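Local coordinates for protein endo-arabinase (Bacteroides thetaiotaomicron, PDB 5C0P) that probably hydrolyses glycosidic bonds in arabinan, as a magnesium-binding member of glycosyl hydrolase family 43, at residues I233-S238 against V248-T253; L181-S186 against M219-F224; K269-I274 against I288-I293; P147-C152 against Y164-A169. All coordinates share one frame; numbering follows the deposited sequence.

Overall arrangement
From the N terminus, interaction 4 comes first: it pairs neighbouring strands 147-153 and 162-168 and closes a short connection that includes helix 155-158. Interaction 2 follows and closes a longer loop, from strand 178-184 to strand 217-224. Interaction 1 then joins strand 231-238 to 248-249, and interaction 3 pairs strands 272-278 and 285-290. The four lie in series, with none nested or crossed. Interactions 1, 3 and 4 each lie within one sheet of the family 43 beta-propeller. Interaction 2 runs between two sheets, that of interaction 4 and that of interaction 1. Ile274 of interaction 3 packs on Ile233 of interaction 1 and Leu220 of interaction 2.

Interaction 1 of 4, residues I233-S238 against V248-T253; sequences IGQAVS and VQEPET
Val237 and Val248 form a hydrogen-bonded antiparallel pair in a beta hairpin of the family 43 beta-propeller. Here strand 231-238 meets the short edge strand 248-249. Two backbone bonds join the pair, Val237 N to Val248 O and Val248 N to Val237 O, both of 2.9 Å. A third runs from Glu250 N to Gln235 O, is 3.0 Å long and is nearly straight at the hydrogen (172°).

Water continues the link past Glu250. One water accepts from Gln235 N and lies close to Glu250 O and Glu252 O. Another bridges Gln235 NE2 and Glu252 O. Gln235 OE1 is hydrogen-bonded to Phe298 N, which helps to fix the turn of the amide.

The side chains add van der Waals contacts. Gln235 and Glu250 lie side by side and point the same way, and their aliphatic carbons touch, with Gln235 CG 3.7 Å from Glu250 CG. Their amide and carboxylate planes stand 84° apart. Gln249 is bent at chi2 (-67°), and its amide meets the methyl of Ala236. Gln249 OE1 is also hydrogen-bonded to Trp221 NE1 on strand 217-224, and it lies 3.6 Å from Ala236 CB.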
loop_
_atom_site.group_PDB
_atom_site.type_symbol
_atom_site.label_atom_id
_atom_site.label_comp_id
_atom_site.label_asym_id
_atom_site.label_seq_id
_atom_site.Cartn_x
_atom_site.Cartn_y
_atom_site.Cartn_z
ATOM N N ILE A 233 -9.170 -6.743 6.127
ATOM C CA ILE A 233 -9.349 -5.761 5.069
ATOM C C ILE A 233 -10.753 -5.194 5.193
ATOM O O ILE A 233 -11.746 -5.951 5.209
ATOM C CB ILE A 233 -9.233 -6.419 3.682
ATOM C CG1 ILE A 233 -7.928 -7.221 3.572
ATOM C CG2 ILE A 233 -9.344 -5.360 2.585
ATOM C CD1 ILE A 233 -7.926 -8.203 2.399
ATOM N N GLY A 234 -10.838 -3.872 5.312
ATOM C CA GLY A 234 -12.120 -3.195 5.290
ATOM C C GLY A 234 -12.256 -2.426 3.994
ATOM O O GLY A 234 -11.264 -2.197 3.274
ATOM N N GLN A 235 -13.482 -2.051 3.664
ATOM C CA GLN A 235 -13.698 -1.218 2.491
ATOM C C GLN A 235 -14.596 -0.042 2.835
ATOM O O GLN A 235 -15.411 -0.115 3.759
ATOM C CB GLN A 235 -14.284 -2.030 1.325
ATOM C CG GLN A 235 -15.701 -2.527 1.538
ATOM C CD GLN A 235 -16.226 -3.314 0.347
ATOM O OE1 GLN A 235 -15.898 -3.015 -0.808
ATOM N NE2 GLN A 235 -17.043 -4.324 0.621
ATOM N N ALA A 236 -14.408 1.047 2.100
ATOM C CA ALA A 236 -15.248 2.230 2.227
ATOM C C ALA A 236 -15.557 2.730 0.834
ATOM O O ALA A 236 -14.762 2.538 -0.087
ATOM C CB ALA A 236 -14.545 3.306 3.031
ATOM N N VAL A 237 -16.712 3.360 0.670
ATOM C CA VAL A 237 -17.135 3.814 -0.644
ATOM C C VAL A 237 -17.310 5.330 -0.641
ATOM O O VAL A 237 -17.871 5.896 0.298
ATOM C CB VAL A 237 -18.461 3.142 -1.070
ATOM C CG1 VAL A 237 -18.996 3.759 -2.358
ATOM C CG2 VAL A 237 -18.256 1.635 -1.247
ATOM N N SER A 238 -16.789 5.984 -1.677
ATOM C CA SER A 238 -17.096 7.389 -1.925
ATOM C C SER A 238 -17.961 7.470 -3.175
ATOM O O SER A 238 -17.451 7.466 -4.301
ATOM C CB SER A 238 -15.824 8.214 -2.100
ATOM O OG SER A 238 -16.147 9.574 -2.359
ATOM N N VAL A 248 -18.001 6.164 3.175
ATOM C CA VAL A 248 -18.947 5.390 3.966
ATOM C C VAL A 248 -18.352 4.003 4.190
ATOM O O VAL A 248 -18.107 3.266 3.227
ATOM C CB VAL A 248 -20.318 5.282 3.267
ATOM C CG1 VAL A 248 -21.250 4.341 4.033
ATOM C CG2 VAL A 248 -20.958 6.671 3.113
ATOM N N GLN A 249 -18.089 3.669 5.453
ATOM C CA GLN A 249 -17.489 2.384 5.813
ATOM C C GLN A 249 -18.492 1.243 5.713
ATOM O O GLN A 249 -19.615 1.347 6.209
ATOM C CB GLN A 249 -16.945 2.430 7.243
ATOM C CG GLN A 249 -16.010 3.604 7.521
ATOM C CD GLN A 249 -14.709 3.504 6.760
ATOM O OE1 GLN A 249 -14.226 2.408 6.458
ATOM N NE2 GLN A 249 -14.120 4.658 6.446
ATOM N N GLU A 250 -18.082 0.143 5.090
ATOM C CA GLU A 250 -18.898 -1.060 5.098
ATOM C C GLU A 250 -18.717 -1.744 6.440
ATOM O O GLU A 250 -17.622 -1.750 6.991
ATOM C CB GLU A 250 -18.497 -1.986 3.956
ATOM C CG GLU A 250 -19.051 -1.560 2.621
ATOM C CD GLU A 250 -20.563 -1.593 2.597
ATOM O OE1 GLU A 250 -21.146 -2.670 2.852
ATOM O OE2 GLU A 250 -21.178 -0.541 2.334
ATOM N N PRO A 251 -19.799 -2.314 6.978
ATOM C CA PRO A 251 -19.751 -2.853 8.341
ATOM C C PRO A 251 -19.002 -4.178 8.448
ATOM O O PRO A 251 -18.596 -4.527 9.556
ATOM C CB PRO A 251 -21.232 -3.047 8.697
ATOM C CG PRO A 251 -21.933 -3.159 7.365
ATOM C CD PRO A 251 -21.175 -2.248 6.449
ATOM N N GLU A 252 -18.831 -4.899 7.342
ATOM C CA GLU A 252 -18.181 -6.212 7.390
ATOM C C GLU A 252 -16.832 -6.181 6.684
ATOM O O GLU A 252 -16.683 -5.514 5.652
ATOM C CB GLU A 252 -19.059 -7.289 6.745
ATOM C CG GLU A 252 -20.507 -7.312 7.227
ATOM C CD GLU A 252 -20.650 -7.664 8.698
ATOM O OE1 GLU A 252 -19.717 -8.274 9.267
ATOM O OE2 GLU A 252 -21.703 -7.336 9.287
ATOM N N THR A 253 -15.859 -6.910 7.226
ATOM C CA THR A 253 -14.568 -7.031 6.559
ATOM C C THR A 253 -14.682 -7.961 5.356
ATOM O O THR A 253 -15.611 -8.767 5.272
ATOM C CB THR A 253 -13.462 -7.536 7.510
ATOM O OG1 THR A 253 -13.773 -8.854 7.970
ATOM C CG2 THR A 253 -13.329 -6.613 8.711
HETATM O O HOH W 1 -14.360 -0.326 6.435
HETATM O O HOH W 2 -15.518 -3.023 5.499
HETATM O O HOH W 3 -17.732 -5.653 3.070
#

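Interaction 2 of 4, residues L181-S186 against M219-F224; sequences LLFKAS and MLWSSF
Phe183 sets the edge of its ring on one face of the Trp221 indole. This is an edge-to-face pair, with the planes at 55° and the centroid of the phenyl ring 4.9 Å from that of the five-membered ring. Phe183 CE1 lies over the centre of the indole and is 3.6 Å from Trp221 CE2.

Met219, present as selenomethionine, stands at another part of the phenyl edge. Met219 SE is 3.7 Å from Phe183 CE2 and near the ring plane, a Met-aromatic contact. The Met219 chain bends at chi3 (-75°), which brings Met219 CE to 3.5 Å from Leu182 CD1, a tight carbon pair. Ala185 CB touches Trp221 CZ3 at 3.8 Å. Ala185 CA is also close to Trp221 CH2, so the six-membered end of the indole meets the start of the 3-10 segment.

The indole N-H is engaged by Gln249, and Trp190 also meets the Trp221 ring.

The two strands approach no closer than 11.6 Å between axes, so long side chains span the gap. The side chain of Trp221 is about 8 Å from that of Asp136, a residue predicted to matter for catalysis. This apolar packing of strands from successive sheets is characteristic of blade-to-blade contacts in a beta-propeller.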
loop_
_atom_site.group_PDB
_atom_site.type_symbol
_atom_site.label_atom_id
_atom_site.label_comp_id
_atom_site.label_asym_id
_atom_site.label_seq_id
_atom_site.Cartn_x
_atom_site.Cartn_y
_atom_site.Cartn_z
ATOM N N LEU A 181 -7.854 15.027 5.937
ATOM C CA LEU A 181 -8.261 13.863 6.721
ATOM C C LEU A 181 -9.516 13.231 6.139
ATOM O O LEU A 181 -10.562 13.872 6.059
ATOM C CB LEU A 181 -8.493 14.258 8.185
ATOM C CG LEU A 181 -9.031 13.148 9.102
ATOM C CD1 LEU A 181 -8.001 12.067 9.285
ATOM C CD2 LEU A 181 -9.406 13.725 10.453
ATOM N N LEU A 182 -9.393 11.972 5.732
ATOM C CA LEU A 182 -10.505 11.232 5.132
ATOM C C LEU A 182 -11.422 10.613 6.183
ATOM O O LEU A 182 -12.647 10.757 6.119
ATOM C CB LEU A 182 -9.962 10.143 4.204
ATOM C CG LEU A 182 -9.090 10.670 3.060
ATOM C CD1 LEU A 182 -8.793 9.561 2.073
ATOM C CD2 LEU A 182 -9.745 11.834 2.346
ATOM N N PHE A 183 -10.819 9.923 7.145
ATOM C CA PHE A 183 -11.565 9.317 8.245
ATOM C C PHE A 183 -10.608 8.792 9.286
ATOM O O PHE A 183 -9.402 8.695 9.033
ATOM C CB PHE A 183 -12.500 8.187 7.767
ATOM C CG PHE A 183 -11.811 7.067 7.031
ATOM C CD1 PHE A 183 -11.219 6.010 7.719
ATOM C CD2 PHE A 183 -11.802 7.046 5.648
ATOM C CE1 PHE A 183 -10.609 4.969 7.032
ATOM C CE2 PHE A 183 -11.203 6.008 4.953
ATOM C CZ PHE A 183 -10.603 4.970 5.646
ATOM N N LYS A 184 -11.158 8.482 10.453
ATOM C CA LYS A 184 -10.430 7.796 11.504
ATOM C C LYS A 184 -10.912 6.354 11.549
ATOM O O LYS A 184 -12.057 6.071 11.204
ATOM C CB LYS A 184 -10.671 8.486 12.840
ATOM C CG LYS A 184 -10.268 9.952 12.835
ATOM C CD LYS A 184 -10.508 10.618 14.176
ATOM C CE LYS A 184 -9.859 12.000 14.192
ATOM N NZ LYS A 184 -10.083 12.707 15.488
ATOM N N ALA A 185 -10.044 5.450 11.986
ATOM C CA ALA A 185 -10.351 4.020 11.950
ATOM C C ALA A 185 -11.632 3.658 12.705
ATOM O O ALA A 185 -12.368 2.748 12.294
ATOM C CB ALA A 185 -9.174 3.202 12.466
ATOM N N SER A 186 -11.912 4.364 13.798
ATOM C CA SER A 186 -13.086 4.046 14.618
ATOM C C SER A 186 -14.420 4.248 13.882
ATOM O O SER A 186 -15.473 3.812 14.361
ATOM C CB SER A 186 -13.091 4.882 15.896
ATOM O OG SER A 186 -13.375 6.234 15.580
HETATM N N MSE A 219 -12.275 2.401 -1.335
HETATM C CA MSE A 219 -10.984 2.337 -0.662
HETATM C C MSE A 219 -10.890 1.066 0.139
HETATM O O MSE A 219 -11.806 0.710 0.884
HETATM C CB MSE A 219 -10.712 3.528 0.254
HETATM C CG MSE A 219 -9.286 3.472 0.845
HETATM SE SE MSE A 219 -9.029 4.794 2.172
HETATM C CE MSE A 219 -8.887 6.294 0.950
ATOM N N LEU A 220 -9.786 0.358 -0.044
ATOM C CA LEU A 220 -9.435 -0.732 0.851
ATOM C C LEU A 220 -8.440 -0.211 1.873
ATOM O O LEU A 220 -7.628 0.680 1.583
ATOM C CB LEU A 220 -8.813 -1.892 0.076
ATOM C CG LEU A 220 -9.711 -2.517 -0.991
ATOM C CD1 LEU A 220 -8.947 -3.633 -1.695
ATOM C CD2 LEU A 220 -10.999 -3.048 -0.386
ATOM N N TRP A 221 -8.509 -0.755 3.079
ATOM C CA TRP A 221 -7.549 -0.423 4.121
ATOM C C TRP A 221 -7.609 -1.500 5.186
ATOM O O TRP A 221 -8.523 -2.324 5.181
ATOM C CB TRP A 221 -7.832 0.970 4.706
ATOM C CG TRP A 221 -9.161 1.116 5.391
ATOM C CD1 TRP A 221 -10.390 1.192 4.804
ATOM C CD2 TRP A 221 -9.377 1.240 6.799
ATOM N NE1 TRP A 221 -11.367 1.340 5.768
ATOM C CE2 TRP A 221 -10.765 1.372 7.000
ATOM C CE3 TRP A 221 -8.526 1.245 7.907
ATOM C CZ2 TRP A 221 -11.323 1.506 8.280
ATOM C CZ3 TRP A 221 -9.079 1.376 9.173
ATOM C CH2 TRP A 221 -10.464 1.510 9.347
ATOM N N SER A 222 -6.638 -1.507 6.094
ATOM C CA SER A 222 -6.587 -2.555 7.109
ATOM C C SER A 222 -6.548 -2.051 8.541
ATOM O O SER A 222 -6.005 -0.982 8.837
ATOM C CB SER A 222 -5.394 -3.478 6.872
ATOM O OG SER A 222 -5.644 -4.338 5.775
ATOM N N SER A 223 -7.125 -2.864 9.422
ATOM C CA SER A 223 -7.104 -2.650 10.860
ATOM C C SER A 223 -7.387 -3.980 11.535
ATOM O O SER A 223 -7.393 -5.020 10.883
ATOM C CB SER A 223 -8.140 -1.593 11.266
ATOM O OG SER A 223 -7.873 -1.098 12.563
ATOM N N PHE A 224 -7.622 -3.954 12.842
ATOM C CA PHE A 224 -7.950 -5.172 13.582
ATOM C C PHE A 224 -9.433 -5.216 13.916
ATOM O O PHE A 224 -10.034 -4.183 14.204
ATOM C CB PHE A 224 -7.078 -5.274 14.838
ATOM C CG PHE A 224 -5.632 -5.486 14.527
ATOM C CD1 PHE A 224 -4.792 -4.405 14.284
ATOM C CD2 PHE A 224 -5.125 -6.772 14.406
ATOM C CE1 PHE A 224 -3.455 -4.610 13.961
ATOM C CE2 PHE A 224 -3.791 -6.983 14.090
ATOM C CZ PHE A 224 -2.958 -5.898 13.866
#

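Interaction 3 of 4, residues K269-I274 against I288-I293; sequences KGRLMI and ITPIYI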
loop_
_atom_site.group_PDB
_atom_site.type_symbol
_atom_site.label_atom_id
_atom_site.label_comp_id
_atom_site.label_asym_id
_atom_site.label_seq_id
_atom_site.Cartn_x
_atom_site.Cartn_y
_atom_site.Cartn_z
ATOM N N LYS A 269 -4.896 -10.641 -18.470
ATOM C CA LYS A 269 -6.121 -10.983 -19.183
ATOM C C LYS A 269 -7.287 -10.057 -18.826
ATOM O O LYS A 269 -8.394 -10.216 -19.344
ATOM C CB LYS A 269 -6.501 -12.433 -18.901
ATOM C CG LYS A 269 -5.568 -13.437 -19.545
ATOM C CD LYS A 269 -5.958 -14.873 -19.218
ATOM C CE LYS A 269 -5.744 -15.189 -17.751
ATOM N NZ LYS A 269 -6.034 -16.627 -17.461
ATOM N N GLY A 270 -7.044 -9.105 -17.934
ATOM C CA GLY A 270 -8.074 -8.147 -17.570
ATOM C C GLY A 270 -8.911 -8.545 -16.366
ATOM O O GLY A 270 -9.851 -7.834 -16.017
ATOM N N ARG A 271 -8.564 -9.663 -15.724
ATOM C CA ARG A 271 -9.301 -10.139 -14.547
ATOM C C ARG A 271 -8.902 -9.350 -13.312
ATOM O O ARG A 271 -7.716 -9.238 -13.002
ATOM C CB ARG A 271 -8.990 -11.610 -14.266
ATOM C CG ARG A 271 -9.641 -12.630 -15.184
ATOM C CD ARG A 271 -9.291 -14.050 -14.726
ATOM N NE ARG A 271 -7.891 -14.382 -14.990
ATOM C CZ ARG A 271 -7.114 -15.107 -14.184
ATOM N NH1 ARG A 271 -5.854 -15.353 -14.526
ATOM N NH2 ARG A 271 -7.584 -15.581 -13.037
ATOM N N LEU A 272 -9.885 -8.830 -12.580
ATOM C CA LEU A 272 -9.578 -8.118 -11.341
ATOM C C LEU A 272 -9.149 -9.095 -10.239
ATOM O O LEU A 272 -9.799 -10.133 -10.009
ATOM C CB LEU A 272 -10.773 -7.265 -10.897
ATOM C CG LEU A 272 -10.547 -6.250 -9.781
ATOM C CD1 LEU A 272 -9.603 -5.131 -10.232
ATOM C CD2 LEU A 272 -11.887 -5.673 -9.309
HETATM N N MSE A 273 -8.030 -8.768 -9.591
HETATM C CA MSE A 273 -7.442 -9.605 -8.550
HETATM C C MSE A 273 -7.181 -8.777 -7.303
HETATM O O MSE A 273 -6.954 -7.572 -7.387
HETATM C CB MSE A 273 -6.086 -10.167 -9.005
HETATM C CG MSE A 273 -6.070 -10.788 -10.381
HETATM SE SE MSE A 273 -6.940 -12.513 -10.395
HETATM C CE MSE A 273 -5.671 -13.456 -9.291
ATOM N N ILE A 274 -7.171 -9.439 -6.147
ATOM C CA ILE A 274 -6.704 -8.819 -4.909
ATOM C C ILE A 274 -5.421 -9.520 -4.460
ATOM O O ILE A 274 -5.258 -10.719 -4.667
ATOM C CB ILE A 274 -7.792 -8.849 -3.802
ATOM C CG1 ILE A 274 -7.358 -8.032 -2.573
ATOM C CG2 ILE A 274 -8.137 -10.279 -3.412
ATOM C CD1 ILE A 274 -8.504 -7.753 -1.591
ATOM N N ILE A 288 -3.262 -14.173 -3.502
ATOM C CA ILE A 288 -3.553 -13.440 -4.734
ATOM C C ILE A 288 -4.675 -14.204 -5.414
ATOM O O ILE A 288 -4.491 -15.322 -5.886
ATOM C CB ILE A 288 -2.321 -13.368 -5.653
ATOM C CG1 ILE A 288 -1.112 -12.781 -4.904
ATOM C CG2 ILE A 288 -2.644 -12.545 -6.904
ATOM C CD1 ILE A 288 0.230 -12.992 -5.629
ATOM N N THR A 289 -5.856 -13.596 -5.460
ATOM C CA THR A 289 -7.044 -14.321 -5.875
ATOM C C THR A 289 -8.029 -13.379 -6.582
ATOM O O THR A 289 -8.002 -12.165 -6.361
ATOM C CB THR A 289 -7.667 -15.000 -4.628
ATOM O OG1 THR A 289 -8.690 -15.928 -5.005
ATOM C CG2 THR A 289 -8.216 -13.959 -3.681
ATOM N N PRO A 290 -8.893 -13.935 -7.452
ATOM C CA PRO A 290 -9.860 -13.062 -8.126
ATOM C C PRO A 290 -10.786 -12.377 -7.137
ATOM O O PRO A 290 -11.125 -12.936 -6.083
ATOM C CB PRO A 290 -10.660 -14.025 -8.998
ATOM C CG PRO A 290 -9.724 -15.168 -9.257
ATOM C CD PRO A 290 -8.919 -15.309 -7.988
ATOM N N ILE A 291 -11.193 -11.165 -7.478
ATOM C CA ILE A 291 -12.143 -10.434 -6.661
ATOM C C ILE A 291 -13.197 -9.815 -7.564
ATOM O O ILE A 291 -12.931 -9.516 -8.729
ATOM C CB ILE A 291 -11.432 -9.372 -5.806
ATOM C CG1 ILE A 291 -12.381 -8.785 -4.757
ATOM C CG2 ILE A 291 -10.864 -8.271 -6.675
ATOM C CD1 ILE A 291 -11.678 -7.891 -3.748
ATOM N N TYR A 292 -14.404 -9.654 -7.035
ATOM C CA TYR A 292 -15.527 -9.234 -7.847
ATOM C C TYR A 292 -16.242 -8.053 -7.221
ATOM O O TYR A 292 -16.252 -7.889 -6.002
ATOM C CB TYR A 292 -16.503 -10.398 -8.011
ATOM C CG TYR A 292 -15.870 -11.614 -8.653
ATOM C CD1 TYR A 292 -15.920 -11.796 -10.026
ATOM C CD2 TYR A 292 -15.215 -12.574 -7.885
ATOM C CE1 TYR A 292 -15.343 -12.897 -10.620
ATOM C CE2 TYR A 292 -14.638 -13.687 -8.473
ATOM C CZ TYR A 292 -14.702 -13.836 -9.842
ATOM O OH TYR A 292 -14.128 -14.934 -10.453
ATOM N N ILE A 293 -16.843 -7.234 -8.074
ATOM C CA ILE A 293 -17.633 -6.105 -7.628
ATOM C C ILE A 293 -19.108 -6.463 -7.765
ATOM O O ILE A 293 -19.557 -6.929 -8.819
ATOM C CB ILE A 293 -17.304 -4.860 -8.457
ATOM C CG1 ILE A 293 -15.852 -4.448 -8.201
ATOM C CG2 ILE A 293 -18.243 -3.718 -8.119
ATOM C CD1 ILE A 293 -15.209 -3.754 -9.367
#
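The beta hairpin of strands 272-278 and 285-290, in the last sheet of the family 43 beta-propeller, brings Met273 and Ile274 against Thr289 and Pro290. Ile274 and Thr289 are a hydrogen-bonded pair. Ile274 N reaches Thr289 O at 2.9 Å, and Thr289 N returns to Ile274 O at 3.0 Å. A further bond, Ile291 N to Leu272 O at 3.1 Å, continues the pairing past Pro290, which has no N-H to give. Ile291 N stands 39° out of the plane of the Leu272 carbonyl.

Met273, a selenomethionine, is bent at chi2 and chi3, and its end comes back to the other strand. Met273 SE lies 3.7 Å from Pro290 CA, while CE rests against the Thr289-Pro290 peptide.

Leu272, Ile274 and Ile291 make an apolar group. Ile291 places CG1 anti to its backbone N (chi1 -169°), and chi2 (171°) extends the chain to CD1. Ile291 CD1 meets Ile274 CD1 at 3.8 Å. On the other branch, Ile291 CG2 touches Leu272 CG at 3.7 Å. Tyr210 and Phe298 also border Leu272. An alanine in place of Leu272 would probably open a gap beside Ile291 CG2 and leave the end of Ile293 without its partner here. Ile293 crosses Leu272 at about a right angle, and Ile293 CD1 lies 3.8 Å from Leu272 CD2.

Interaction 4 of 4, residues P147-C152 against Y164-A169; sequences PWLLFC and YAQRLA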
loop_
_atom_site.group_PDB
_atom_site.type_symbol
_atom_site.label_atom_id
_atom_site.label_comp_id
_atom_site.label_asym_id
_atom_site.label_seq_id
_atom_site.Cartn_x
_atom_site.Cartn_y
_atom_site.Cartn_z
ATOM N N PRO A 147 -2.220 12.734 -10.008
ATOM C CA PRO A 147 -1.775 11.870 -8.911
ATOM C C PRO A 147 -2.165 12.351 -7.514
ATOM O O PRO A 147 -2.064 13.551 -7.198
ATOM C CB PRO A 147 -0.248 11.906 -9.049
ATOM C CG PRO A 147 0.040 13.286 -9.604
ATOM C CD PRO A 147 -1.116 13.536 -10.569
ATOM N N TRP A 148 -2.580 11.391 -6.690
ATOM C CA TRP A 148 -2.895 11.612 -5.292
ATOM C C TRP A 148 -2.055 10.710 -4.424
ATOM O O TRP A 148 -1.860 9.531 -4.747
ATOM C CB TRP A 148 -4.352 11.253 -5.017
ATOM C CG TRP A 148 -5.370 12.206 -5.576
ATOM C CD1 TRP A 148 -5.862 12.234 -6.848
ATOM C CD2 TRP A 148 -6.029 13.256 -4.860
ATOM N NE1 TRP A 148 -6.796 13.241 -6.969
ATOM C CE2 TRP A 148 -6.913 13.882 -5.762
ATOM C CE3 TRP A 148 -5.961 13.718 -3.539
ATOM C CZ2 TRP A 148 -7.730 14.958 -5.381
ATOM C CZ3 TRP A 148 -6.766 14.782 -3.162
ATOM C CH2 TRP A 148 -7.644 15.388 -4.081
ATOM N N LEU A 149 -1.594 11.272 -3.309
ATOM C CA LEU A 149 -0.952 10.523 -2.238
ATOM C C LEU A 149 -2.007 10.173 -1.191
ATOM O O LEU A 149 -2.763 11.043 -0.760
ATOM C CB LEU A 149 0.132 11.391 -1.594
ATOM C CG LEU A 149 0.807 10.800 -0.359
ATOM C CD1 LEU A 149 1.718 9.647 -0.784
ATOM C CD2 LEU A 149 1.588 11.876 0.374
ATOM N N LEU A 150 -2.063 8.904 -0.793
ATOM C CA LEU A 150 -2.887 8.483 0.343
ATOM C C LEU A 150 -1.912 8.000 1.400
ATOM O O LEU A 150 -0.928 7.353 1.073
ATOM C CB LEU A 150 -3.806 7.323 -0.038
ATOM C CG LEU A 150 -4.632 7.468 -1.308
ATOM C CD1 LEU A 150 -5.400 6.167 -1.576
ATOM C CD2 LEU A 150 -5.563 8.651 -1.201
ATOM N N PHE A 151 -2.152 8.321 2.665
ATOM C CA PHE A 151 -1.246 7.838 3.698
ATOM C C PHE A 151 -1.924 7.715 5.046
ATOM O O PHE A 151 -3.017 8.251 5.263
ATOM C CB PHE A 151 0.032 8.694 3.794
ATOM C CG PHE A 151 -0.195 10.109 4.262
ATOM C CD1 PHE A 151 -0.158 10.428 5.615
ATOM C CD2 PHE A 151 -0.418 11.128 3.341
ATOM C CE1 PHE A 151 -0.347 11.737 6.036
ATOM C CE2 PHE A 151 -0.607 12.442 3.755
ATOM C CZ PHE A 151 -0.572 12.748 5.102
ATOM N N CYS A 152 -1.260 7.005 5.947
ATOM C CA CYS A 152 -1.738 6.873 7.319
ATOM C C CYS A 152 -0.921 7.745 8.239
ATOM O O CYS A 152 0.292 7.885 8.073
ATOM C CB CYS A 152 -1.551 5.438 7.796
ATOM S SG CYS A 152 -2.443 4.238 6.825
ATOM N N TYR A 164 -5.233 9.973 5.327
ATOM C CA TYR A 164 -5.218 11.273 4.638
ATOM C C TYR A 164 -5.081 11.127 3.135
ATOM O O TYR A 164 -4.494 10.159 2.658
ATOM C CB TYR A 164 -4.043 12.135 5.105
ATOM C CG TYR A 164 -4.213 12.677 6.493
ATOM C CD1 TYR A 164 -3.867 11.917 7.598
ATOM C CD2 TYR A 164 -4.713 13.958 6.700
ATOM C CE1 TYR A 164 -4.044 12.410 8.877
ATOM C CE2 TYR A 164 -4.895 14.457 7.978
ATOM C CZ TYR A 164 -4.549 13.681 9.061
ATOM O OH TYR A 164 -4.722 14.178 10.337
ATOM N N ALA A 165 -5.599 12.109 2.402
ATOM C CA ALA A 165 -5.302 12.251 0.979
ATOM C C ALA A 165 -4.685 13.620 0.706
ATOM O O ALA A 165 -4.973 14.598 1.406
ATOM C CB ALA A 165 -6.555 12.070 0.144
ATOM N N GLN A 166 -3.858 13.698 -0.333
ATOM C CA GLN A 166 -3.230 14.959 -0.695
ATOM C C GLN A 166 -2.816 14.892 -2.158
ATOM O O GLN A 166 -2.260 13.880 -2.576
ATOM C CB GLN A 166 -1.991 15.175 0.180
ATOM C CG GLN A 166 -1.424 16.583 0.140
ATOM C CD GLN A 166 -0.316 16.776 1.143
ATOM O OE1 GLN A 166 0.185 15.815 1.737
ATOM N NE2 GLN A 166 0.089 18.025 1.332
ATOM N N ARG A 167 -3.059 15.946 -2.935
ATOM C CA ARG A 167 -2.583 15.930 -4.325
ATOM C C ARG A 167 -1.061 15.942 -4.382
ATOM O O ARG A 167 -0.394 16.574 -3.548
ATOM C CB ARG A 167 -3.134 17.102 -5.141
ATOM C CG ARG A 167 -4.607 16.961 -5.541
ATOM C CD ARG A 167 -4.957 17.985 -6.625
ATOM N NE ARG A 167 -6.353 17.894 -7.068
ATOM C CZ ARG A 167 -6.803 16.972 -7.918
ATOM N NH1 ARG A 167 -5.962 16.062 -8.407
ATOM N NH2 ARG A 167 -8.088 16.950 -8.269
ATOM N N LEU A 168 -0.517 15.235 -5.367
ATOM C CA LEU A 168 0.904 15.297 -5.668
ATOM C C LEU A 168 1.129 16.164 -6.902
ATOM O O LEU A 168 0.274 16.237 -7.794
ATOM C CB LEU A 168 1.446 13.895 -5.942
ATOM C CG LEU A 168 1.577 12.973 -4.736
ATOM C CD1 LEU A 168 1.737 11.521 -5.173
ATOM C CD2 LEU A 168 2.768 13.401 -3.911
ATOM N N ALA A 169 2.289 16.814 -6.960
ATOM C CA ALA A 169 2.709 17.511 -8.174
ATOM C C ALA A 169 2.828 16.489 -9.295
ATOM O O ALA A 169 3.021 15.300 -9.035
ATOM C CB ALA A 169 4.044 18.191 -7.959
HETATM O O HOH W 4 -3.051 15.802 -8.480
#
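Trp148 and Arg167 pack together on the antiparallel strand pair 147-153 and 162-168, within one sheet of the family 43 beta-propeller. Arg167 CG sits over one face of the Trp148 indole, 3.6 Å from the centroid of its six-membered ring. Trp148 CZ2 in turn lies over the guanidinium, 3.4 Å from Arg167 CZ, with the two planes 43° apart. Trp148 NE1 makes a hydrogen bond to Asp142 OD2 and Arg167 NH1 a salt bridge to it, so one carboxylate oxygen holds the two groups together. An alanine in place of Trp148 would probably leave Arg167 without its flat support and Asp142 without one of its donors.

Beside this, Ala165 CB is a low bump that meets both Leu150 and Trp148. Leu150 CD2 lies 3.8 Å from Ala165 CB, and Trp148 CE3 is also in contact with it.

On the other face of the sheet, Tyr164 CB projects onto the ring face of Phe151, 3.5 Å from Phe151 CZ. The two rings are near parallel, at 13°, but slid apart so that they barely overlap. Farther along, Leu168 CG rests on Leu149 CB at 3.8 Å, and the Pro147 ring packs against Leu168 CB.

Five backbone hydrogen bonds between the strands fix the register. At the strand end, a water in the plane of the Arg167 guanidinium accepts from NH1 at 2.9 Å and lies 2.8 Å from Pro147 O.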